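Local coordinates for aminopeptidase-like protein (Chaetomium thermophilum, PDB 5JM6) that probably acts as a zinc-dependent metalloaminopeptidase of the M18 family, assembled as a dodecamer and linked to the Cvt pathway of selective autophagy, at residues R50-Y58 and S493-K501; F386-H397 and K473-M484. One frame throughout, in Å; residues are numbered along the deposited sequence.

Overall arrangement
Interaction 1 joins the first modelled residues, 50-58, to the start of the last helix, 495-514, and is partly buried. Interaction 2 lies deeper, where 386-397 and 473-484 run side by side in the large mixed sheet. Their centres are about 16 Å apart, and they meet where Ile479 packs on Asp495 and Gly499, so the helix of interaction 1 lies against the sheet of interaction 2. The chemistry differs accordingly. Rings, prolines, a threonine hydroxyl and one bridging water hold interaction 1, whereas interaction 2 rests on a ladder of backbone hydrogen bonds that leads to the zinc ligand Asp391 and on to a subunit boundary.

Interaction 1: R50-Y58 and S493-K501; sequences RPEHFTQPY and SLDPGLGVK
Tyr58 sets its CG anti to the backbone N (chi1 177°), which swings the ring over Pro496, whereas Phe54 keeps CG beside its own N (chi1 -67°) and meets Val500. Each ring takes an aliphatic carbon over a face, off toward the rim: Val500 CG2 is 4.1 Å from the Phe54 centroid, and Pro496 CG is 4.0 Å from that of Tyr58. Both are CH-pi contacts. Between them Gly497 turns its bare CA to the 3-10 turn 51-54, where the CA lies 3.5 Å from Pro51 O in a CA-H...O contact. A water bridges the two segments: it donates to Pro51 O and Ser493 O and accepts from Gly497 N at 2.7 Å, so three backbone groups share it. Ser493 O has a second donor, Thr55 OG1 at 3.0 Å, which comes from 40° above the carbonyl plane. Pro51 CG completes the apolar contact against Leu498 CD2. Trp312 of helix 305-320 touches both Phe54 and Tyr58. Here the N-terminal 3-10 turn and helix 55-64 dock on the C-terminal helix 495-514 of the M18 aminopeptidase fold, with Tyr58 about 9 Å, side chain to side chain, from the zinc ligand Asp306.

Interaction 2: F386-H397 and K473-M484; sequences FLVSSDVTHAAH and KAADVGIPQLSM. With ZN (zinc ion), chain H.
Asp391 N makes a weak bond to Val477 O where two parallel neighbours in the large mixed sheet of the M18 metallopeptidase fold, running 17° apart, carry a zinc ligand. Asp391 grips the zinc with both oxygens, OD1 at 2.0 Å and OD2 at 2.1 Å, alongside His133 and Asp306. Val392 N steadies this carboxylate, donating to Asp391 OD1 at 2.8 Å from 36° above its plane.

On either side of Asp391 the strands hold it in place. Before it, the amides and carbonyls of Leu387 and Ser389 trade bonds in turn with Lys473, Ala475 and Val477, Ser389 N lying 3.0 Å from Ala475 O. After it, the ladder resumes when Thr393 N reaches Ile479 O.

On one face of the sheet, Phe386 has CG anti to its N (chi1 -168°), which lays the ring face over Lys473 O and brings CZ to 4.0 Å from Ala475 CB. Val388 CG1 follows on that face, 3.6 Å from Val477 CB. Helices 430-443 and 495-514 back these groups, with Ile435 and Trp510 against Phe386. Cut back to an alanine, Phe386 would probably leave a gap between the Ala475 methyl and Trp510 and uncover the Lys473 carbonyl that the ring face now lies over.

Farther along, Phe211 and His210 of a second subunit meet the His394 imidazole. Met484 crosses that ring at about a right angle, its CE touching Val392 CG2 and its SD 4.3 Å from the His394 centroid in an oblique sulfur-aromatic contact.

Interaction 1: R50-Y58 and S493-K501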
loop_
_atom_site.group_PDB
_atom_site.type_symbol
_atom_site.label_atom_id
_atom_site.label_comp_id
_atom_site.label_asym_id
_atom_site.label_seq_id
_atom_site.Cartn_x
_atom_site.Cartn_y
_atom_site.Cartn_z
ATOM N N ARG A 50 -4.430 61.254 -7.202
ATOM C CA ARG A 50 -4.076 60.861 -8.564
ATOM C C ARG A 50 -4.064 59.347 -8.863
ATOM O O ARG A 50 -4.372 58.964 -9.990
ATOM C CB ARG A 50 -2.713 61.455 -8.936
ATOM C CG ARG A 50 -2.694 62.058 -10.336
ATOM C CD ARG A 50 -1.679 63.186 -10.470
ATOM N NE ARG A 50 -2.064 64.375 -9.713
ATOM C CZ ARG A 50 -2.996 65.245 -10.092
ATOM N NH1 ARG A 50 -3.662 65.065 -11.226
ATOM N NH2 ARG A 50 -3.268 66.296 -9.331
ATOM N N PRO A 51 -3.696 58.484 -7.888
ATOM C CA PRO A 51 -3.714 57.050 -8.219
ATOM C C PRO A 51 -5.055 56.549 -8.762
ATOM O O PRO A 51 -5.069 55.736 -9.687
ATOM C CB PRO A 51 -3.392 56.384 -6.880
ATOM C CG PRO A 51 -2.530 57.367 -6.194
ATOM C CD PRO A 51 -3.087 58.715 -6.563
ATOM N N GLU A 52 -6.159 57.044 -8.210
ATOM C CA GLU A 52 -7.484 56.682 -8.701
ATOM C C GLU A 52 -7.695 57.091 -10.159
ATOM O O GLU A 52 -8.532 56.513 -10.851
ATOM C CB GLU A 52 -8.574 57.309 -7.826
ATOM C CG GLU A 52 -8.341 58.769 -7.464
ATOM C CD GLU A 52 -7.476 58.935 -6.227
ATOM O OE1 GLU A 52 -6.659 58.035 -5.940
ATOM O OE2 GLU A 52 -7.620 59.965 -5.537
ATOM N N HIS A 53 -6.934 58.073 -10.630
ATOM C CA HIS A 53 -7.105 58.552 -11.998
ATOM C C HIS A 53 -6.607 57.547 -13.037
ATOM O O HIS A 53 -6.795 57.752 -14.235
ATOM C CB HIS A 53 -6.395 59.897 -12.191
ATOM C CG HIS A 53 -7.040 61.029 -11.453
ATOM N ND1 HIS A 53 -6.331 62.114 -10.985
ATOM C CD2 HIS A 53 -8.331 61.246 -11.107
ATOM C CE1 HIS A 53 -7.156 62.949 -10.378
ATOM N NE2 HIS A 53 -8.376 62.446 -10.439
ATOM N N PHE A 54 -5.948 56.481 -12.591
ATOM C CA PHE A 54 -5.521 55.426 -13.508
ATOM C C PHE A 54 -6.420 54.192 -13.520
ATOM O O PHE A 54 -6.189 53.270 -14.302
ATOM C CB PHE A 54 -4.085 55.015 -13.189
ATOM C CG PHE A 54 -3.086 56.093 -13.462
ATOM C CD1 PHE A 54 -2.771 57.024 -12.488
ATOM C CD2 PHE A 54 -2.481 56.196 -14.703
ATOM C CE1 PHE A 54 -1.860 58.029 -12.740
ATOM C CE2 PHE A 54 -1.568 57.199 -14.962
ATOM C CZ PHE A 54 -1.257 58.117 -13.978
ATOM N N THR A 55 -7.447 54.171 -12.676
ATOM C CA THR A 55 -8.269 52.971 -12.542
ATOM C C THR A 55 -9.038 52.643 -13.823
ATOM O O THR A 55 -8.928 51.533 -14.341
ATOM C CB THR A 55 -9.265 53.090 -11.371
ATOM O OG1 THR A 55 -8.549 53.364 -10.160
ATOM C CG2 THR A 55 -10.043 51.792 -11.201
ATOM N N GLN A 56 -9.829 53.583 -14.331
ATOM C CA GLN A 56 -10.571 53.311 -15.562
ATOM C C GLN A 56 -9.679 53.210 -16.814
ATOM O O GLN A 56 -9.950 52.373 -17.677
ATOM C CB GLN A 56 -11.676 54.347 -15.788
ATOM C CG GLN A 56 -12.606 53.981 -16.950
ATOM C CD GLN A 56 -13.764 53.085 -16.533
ATOM O OE1 GLN A 56 -14.079 52.968 -15.348
ATOM N NE2 GLN A 56 -14.401 52.444 -17.509
ATOM N N PRO A 57 -8.641 54.066 -16.943
ATOM C CA PRO A 57 -7.754 53.817 -18.089
ATOM C C PRO A 57 -7.127 52.419 -18.086
ATOM O O PRO A 57 -6.995 51.822 -19.155
ATOM C CB PRO A 57 -6.683 54.900 -17.938
ATOM C CG PRO A 57 -7.399 56.025 -17.283
ATOM C CD PRO A 57 -8.357 55.375 -16.316
ATOM N N TYR A 58 -6.763 51.901 -16.915
ATOM C CA TYR A 58 -6.247 50.537 -16.834
ATOM C C TYR A 58 -7.324 49.526 -17.209
ATOM O O TYR A 58 -7.055 48.563 -17.928
ATOM C CB TYR A 58 -5.713 50.226 -15.436
ATOM C CG TYR A 58 -5.234 48.796 -15.286
ATOM C CD1 TYR A 58 -4.047 48.377 -15.873
ATOM C CD2 TYR A 58 -5.970 47.866 -14.563
ATOM C CE1 TYR A 58 -3.604 47.072 -15.742
ATOM C CE2 TYR A 58 -5.535 46.557 -14.426
ATOM C CZ TYR A 58 -4.351 46.168 -15.017
ATOM O OH TYR A 58 -3.913 44.869 -14.886
ATOM N N SER A 493 -8.052 48.339 -6.618
ATOM C CA SER A 493 -8.387 49.302 -7.660
ATOM C C SER A 493 -7.367 50.434 -7.755
ATOM O O SER A 493 -7.256 51.087 -8.792
ATOM C CB SER A 493 -9.781 49.879 -7.422
ATOM O OG SER A 493 -9.838 50.551 -6.178
ATOM N N LEU A 494 -6.630 50.670 -6.676
ATOM C CA LEU A 494 -5.619 51.723 -6.673
ATOM C C LEU A 494 -4.238 51.211 -7.042
ATOM O O LEU A 494 -3.297 51.993 -7.173
ATOM C CB LEU A 494 -5.549 52.391 -5.304
ATOM C CG LEU A 494 -6.837 53.037 -4.812
ATOM C CD1 LEU A 494 -6.631 53.545 -3.401
ATOM C CD2 LEU A 494 -7.249 54.160 -5.748
ATOM N N ASP A 495 -4.109 49.902 -7.200
ATOM C CA ASP A 495 -2.801 49.311 -7.439
ATOM C C ASP A 495 -2.151 49.694 -8.781
ATOM O O ASP A 495 -0.932 49.857 -8.830
ATOM C CB ASP A 495 -2.884 47.793 -7.284
ATOM C CG ASP A 495 -2.639 47.354 -5.847
ATOM O OD1 ASP A 495 -1.582 47.721 -5.292
ATOM O OD2 ASP A 495 -3.509 46.673 -5.264
ATOM N N PRO A 496 -2.935 49.824 -9.872
ATOM C CA PRO A 496 -2.256 50.352 -11.062
ATOM C C PRO A 496 -1.683 51.750 -10.838
ATOM O O PRO A 496 -0.510 51.970 -11.130
ATOM C CB PRO A 496 -3.366 50.382 -12.115
ATOM C CG PRO A 496 -4.312 49.322 -11.683
ATOM C CD PRO A 496 -4.301 49.366 -10.182
ATOM N N GLY A 497 -2.487 52.654 -10.285
ATOM C CA GLY A 497 -2.057 54.019 -10.036
ATOM C C GLY A 497 -0.861 54.097 -9.108
ATOM O O GLY A 497 0.109 54.803 -9.390
ATOM N N LEU A 498 -0.926 53.365 -8.000
ATOM C CA LEU A 498 0.188 53.315 -7.061
ATOM C C LEU A 498 1.439 52.779 -7.754
ATOM O O LEU A 498 2.558 53.155 -7.409
ATOM C CB LEU A 498 -0.166 52.456 -5.845
ATOM C CG LEU A 498 -1.221 53.026 -4.891
ATOM C CD1 LEU A 498 -1.662 51.976 -3.884
ATOM C CD2 LEU A 498 -0.697 54.265 -4.178
ATOM N N GLY A 499 1.238 51.914 -8.745
ATOM C CA GLY A 499 2.333 51.402 -9.545
ATOM C C GLY A 499 3.017 52.472 -10.378
ATOM O O GLY A 499 4.234 52.642 -10.287
ATOM N N VAL A 500 2.224 53.236 -11.112
ATOM C CA VAL A 500 2.708 54.302 -11.961
ATOM C C VAL A 500 3.431 55.320 -11.120
ATOM O O VAL A 500 4.462 55.852 -11.508
ATOM C CB VAL A 500 1.515 55.043 -12.585
ATOM C CG1 VAL A 500 1.967 56.248 -13.386
ATOM C CG2 VAL A 500 0.669 54.110 -13.423
ATOM N N LYS A 501 2.868 55.592 -9.959
ATOM C CA LYS A 501 3.423 56.575 -9.038
ATOM C C LYS A 501 4.837 56.187 -8.606
ATOM O O LYS A 501 5.740 57.022 -8.606
ATOM C CB LYS A 501 2.522 56.735 -7.816
ATOM C CG LYS A 501 2.914 57.888 -6.917
ATOM C CD LYS A 501 2.105 57.871 -5.638
ATOM C CE LYS A 501 2.366 59.113 -4.810
ATOM N NZ LYS A 501 1.600 59.086 -3.536
HETATM O O HOH W 1 -5.184 53.088 -9.988
#

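Interaction 2: F386-H397 and K473-M484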
loop_
_atom_site.group_PDB
_atom_site.type_symbol
_atom_site.label_atom_id
_atom_site.label_comp_id
_atom_site.label_asym_id
_atom_site.label_seq_id
_atom_site.Cartn_x
_atom_site.Cartn_y
_atom_site.Cartn_z
ATOM N N PHE A 386 20.588 51.656 -13.282
ATOM C CA PHE A 386 19.833 50.818 -12.366
ATOM C C PHE A 386 18.652 50.217 -13.119
ATOM O O PHE A 386 17.980 50.914 -13.880
ATOM C CB PHE A 386 19.361 51.626 -11.156
ATOM C CG PHE A 386 18.817 50.784 -10.040
ATOM C CD1 PHE A 386 17.503 50.350 -10.058
ATOM C CD2 PHE A 386 19.619 50.432 -8.968
ATOM C CE1 PHE A 386 16.998 49.579 -9.034
ATOM C CE2 PHE A 386 19.119 49.659 -7.938
ATOM C CZ PHE A 386 17.806 49.232 -7.972
ATOM N N LEU A 387 18.380 48.940 -12.880
ATOM C CA LEU A 387 17.303 48.247 -13.575
ATOM C C LEU A 387 16.243 47.754 -12.607
ATOM O O LEU A 387 16.514 46.908 -11.758
ATOM C CB LEU A 387 17.840 47.059 -14.375
ATOM C CG LEU A 387 16.731 46.141 -14.905
ATOM C CD1 LEU A 387 16.083 46.725 -16.155
ATOM C CD2 LEU A 387 17.219 44.715 -15.143
ATOM N N VAL A 388 15.030 48.277 -12.739
ATOM C CA VAL A 388 13.918 47.732 -11.983
ATOM C C VAL A 388 13.210 46.703 -12.854
ATOM O O VAL A 388 12.551 47.046 -13.836
ATOM C CB VAL A 388 12.934 48.828 -11.531
ATOM C CG1 VAL A 388 11.708 48.209 -10.884
ATOM C CG2 VAL A 388 13.619 49.789 -10.570
ATOM N N SER A 389 13.360 45.435 -12.484
ATOM C CA SER A 389 12.715 44.336 -13.188
ATOM C C SER A 389 11.402 44.035 -12.490
ATOM O O SER A 389 11.392 43.557 -11.356
ATOM C CB SER A 389 13.617 43.100 -13.212
ATOM O OG SER A 389 12.906 41.950 -13.635
ATOM N N SER A 390 10.292 44.317 -13.160
ATOM C CA SER A 390 9.011 44.297 -12.475
ATOM C C SER A 390 8.057 43.217 -12.980
ATOM O O SER A 390 7.571 43.274 -14.108
ATOM C CB SER A 390 8.346 45.673 -12.571
ATOM O OG SER A 390 7.917 45.962 -13.888
ATOM N N ASP A 391 7.813 42.232 -12.119
ATOM C CA ASP A 391 6.772 41.231 -12.326
ATOM C C ASP A 391 5.822 41.289 -11.138
ATOM O O ASP A 391 6.211 41.726 -10.059
ATOM C CB ASP A 391 7.368 39.826 -12.471
ATOM C CG ASP A 391 6.448 38.878 -13.224
ATOM O OD1 ASP A 391 5.308 39.281 -13.535
ATOM O OD2 ASP A 391 6.859 37.731 -13.504
ATOM N N VAL A 392 4.585 40.846 -11.326
ATOM C CA VAL A 392 3.609 40.868 -10.242
ATOM C C VAL A 392 4.034 39.956 -9.086
ATOM O O VAL A 392 4.805 39.013 -9.276
ATOM C CB VAL A 392 2.214 40.455 -10.744
ATOM C CG1 VAL A 392 1.537 41.622 -11.448
ATOM C CG2 VAL A 392 2.322 39.259 -11.675
ATOM N N THR A 393 3.537 40.260 -7.890
ATOM C CA THR A 393 3.862 39.505 -6.681
ATOM C C THR A 393 2.588 39.041 -5.984
ATOM O O THR A 393 1.496 39.521 -6.287
ATOM C CB THR A 393 4.698 40.337 -5.688
ATOM O OG1 THR A 393 4.050 41.593 -5.452
ATOM C CG2 THR A 393 6.096 40.584 -6.234
ATOM N N HIS A 394 2.731 38.110 -5.049
ATOM C CA HIS A 394 1.572 37.528 -4.385
ATOM C C HIS A 394 1.120 38.369 -3.196
ATOM O O HIS A 394 1.868 38.568 -2.239
ATOM C CB HIS A 394 1.882 36.099 -3.930
ATOM C CG HIS A 394 2.395 35.218 -5.026
ATOM N ND1 HIS A 394 1.630 34.864 -6.116
ATOM C CD2 HIS A 394 3.599 34.621 -5.201
ATOM C CE1 HIS A 394 2.339 34.088 -6.917
ATOM N NE2 HIS A 394 3.537 33.925 -6.383
ATOM N N ALA A 395 -0.111 38.866 -3.269
ATOM C CA ALA A 395 -0.724 39.551 -2.143
ATOM C C ALA A 395 -1.039 38.536 -1.054
ATOM O O ALA A 395 -1.100 37.336 -1.322
ATOM C CB ALA A 395 -1.985 40.284 -2.576
ATOM N N ALA A 396 -1.218 39.014 0.173
ATOM C CA ALA A 396 -1.618 38.141 1.268
ATOM C C ALA A 396 -2.914 37.430 0.901
ATOM O O ALA A 396 -3.891 38.075 0.531
ATOM C CB ALA A 396 -1.788 38.936 2.553
ATOM N N HIS A 397 -2.923 36.105 0.977
ATOM C CA HIS A 397 -4.149 35.368 0.696
ATOM C C HIS A 397 -4.861 35.059 2.000
ATOM O O HIS A 397 -4.320 34.356 2.852
ATOM C CB HIS A 397 -3.870 34.077 -0.072
ATOM C CG HIS A 397 -5.077 33.530 -0.767
ATOM N ND1 HIS A 397 -6.198 33.101 -0.089
ATOM C CD2 HIS A 397 -5.349 33.361 -2.083
ATOM C CE1 HIS A 397 -7.105 32.688 -0.956
ATOM N NE2 HIS A 397 -6.613 32.832 -2.172
ATOM N N LYS A 473 23.109 47.369 -11.785
ATOM C CA LYS A 473 22.538 47.286 -10.460
ATOM C C LYS A 473 21.017 47.143 -10.612
ATOM O O LYS A 473 20.418 47.789 -11.471
ATOM C CB LYS A 473 22.967 48.525 -9.684
ATOM C CG LYS A 473 23.309 48.320 -8.253
ATOM C CD LYS A 473 23.297 46.879 -7.863
ATOM C CE LYS A 473 22.900 46.769 -6.407
ATOM N NZ LYS A 473 23.980 47.189 -5.491
ATOM N N ALA A 474 20.396 46.271 -9.824
ATOM C CA ALA A 474 19.019 45.877 -10.115
ATOM C C ALA A 474 18.218 45.433 -8.894
ATOM O O ALA A 474 18.779 45.080 -7.857
ATOM C CB ALA A 474 19.018 44.767 -11.163
ATOM N N ALA A 475 16.897 45.448 -9.039
ATOM C CA ALA A 475 15.989 44.952 -8.012
ATOM C C ALA A 475 14.761 44.328 -8.655
ATOM O O ALA A 475 14.367 44.715 -9.757
ATOM C CB ALA A 475 15.580 46.069 -7.073
ATOM N N ASP A 476 14.160 43.355 -7.976
ATOM C CA ASP A 476 12.864 42.852 -8.410
ATOM C C ASP A 476 11.744 43.496 -7.624
ATOM O O ASP A 476 11.737 43.512 -6.393
ATOM C CB ASP A 476 12.756 41.334 -8.298
ATOM C CG ASP A 476 13.335 40.628 -9.498
ATOM O OD1 ASP A 476 14.553 40.727 -9.726
ATOM O OD2 ASP A 476 12.547 40.052 -10.274
ATOM N N VAL A 477 10.778 44.002 -8.372
ATOM C CA VAL A 477 9.754 44.870 -7.844
ATOM C C VAL A 477 8.410 44.393 -8.371
ATOM O O VAL A 477 8.309 43.985 -9.524
ATOM C CB VAL A 477 10.052 46.327 -8.252
ATOM C CG1 VAL A 477 8.840 47.183 -8.182
ATOM C CG2 VAL A 477 11.164 46.900 -7.388
ATOM N N GLY A 478 7.381 44.407 -7.536
ATOM C CA GLY A 478 6.088 43.982 -8.024
ATOM C C GLY A 478 4.882 44.572 -7.341
ATOM O O GLY A 478 4.903 44.916 -6.160
ATOM N N ILE A 479 3.806 44.655 -8.112
ATOM C CA ILE A 479 2.517 45.088 -7.612
ATOM C C ILE A 479 1.791 43.840 -7.133
ATOM O O ILE A 479 1.721 42.848 -7.858
ATOM C CB ILE A 479 1.712 45.827 -8.698
ATOM C CG1 ILE A 479 2.534 46.995 -9.254
ATOM C CG2 ILE A 479 0.379 46.313 -8.153
ATOM C CD1 ILE A 479 1.841 47.774 -10.350
ATOM N N PRO A 480 1.276 43.871 -5.896
ATOM C CA PRO A 480 0.681 42.666 -5.311
ATOM C C PRO A 480 -0.595 42.232 -6.018
ATOM O O PRO A 480 -1.347 43.063 -6.529
ATOM C CB PRO A 480 0.393 43.084 -3.867
ATOM C CG PRO A 480 0.252 44.560 -3.929
ATOM C CD PRO A 480 1.224 45.016 -4.972
ATOM N N GLN A 481 -0.821 40.923 -6.046
ATOM C CA GLN A 481 -1.950 40.347 -6.758
ATOM C C GLN A 481 -2.382 39.020 -6.140
ATOM O O GLN A 481 -1.560 38.276 -5.604
ATOM C CB GLN A 481 -1.589 40.155 -8.233
ATOM C CG GLN A 481 -2.273 38.985 -8.910
ATOM C CD GLN A 481 -1.714 38.709 -10.282
ATOM O OE1 GLN A 481 -0.723 39.309 -10.688
ATOM N NE2 GLN A 481 -2.349 37.800 -11.008
ATOM N N LEU A 482 -3.677 38.731 -6.228
ATOM C CA LEU A 482 -4.217 37.436 -5.842
ATOM C C LEU A 482 -4.542 36.604 -7.077
ATOM O O LEU A 482 -4.820 37.151 -8.145
ATOM C CB LEU A 482 -5.469 37.601 -4.979
ATOM C CG LEU A 482 -5.200 37.879 -3.503
ATOM C CD1 LEU A 482 -6.473 37.755 -2.680
ATOM C CD2 LEU A 482 -4.128 36.932 -2.987
ATOM N N SER A 483 -4.457 35.284 -6.927
ATOM C CA SER A 483 -4.838 34.339 -7.975
ATOM C C SER A 483 -4.021 34.526 -9.248
ATOM O O SER A 483 -4.567 34.561 -10.351
ATOM C CB SER A 483 -6.332 34.460 -8.288
ATOM O OG SER A 483 -7.111 34.261 -7.121
ATOM N N MET A 484 -2.708 34.645 -9.083
ATOM C CA MET A 484 -1.795 34.760 -10.210
ATOM C C MET A 484 -1.891 33.529 -11.108
ATOM O O MET A 484 -1.989 32.406 -10.610
ATOM C CB MET A 484 -0.363 34.953 -9.711
ATOM C CG MET A 484 0.661 35.189 -10.803
ATOM S SD MET A 484 2.319 35.415 -10.130
ATOM C CE MET A 484 2.067 36.832 -9.064
HETATM ZN ZN ZN H . 5.068 37.551 -14.582
#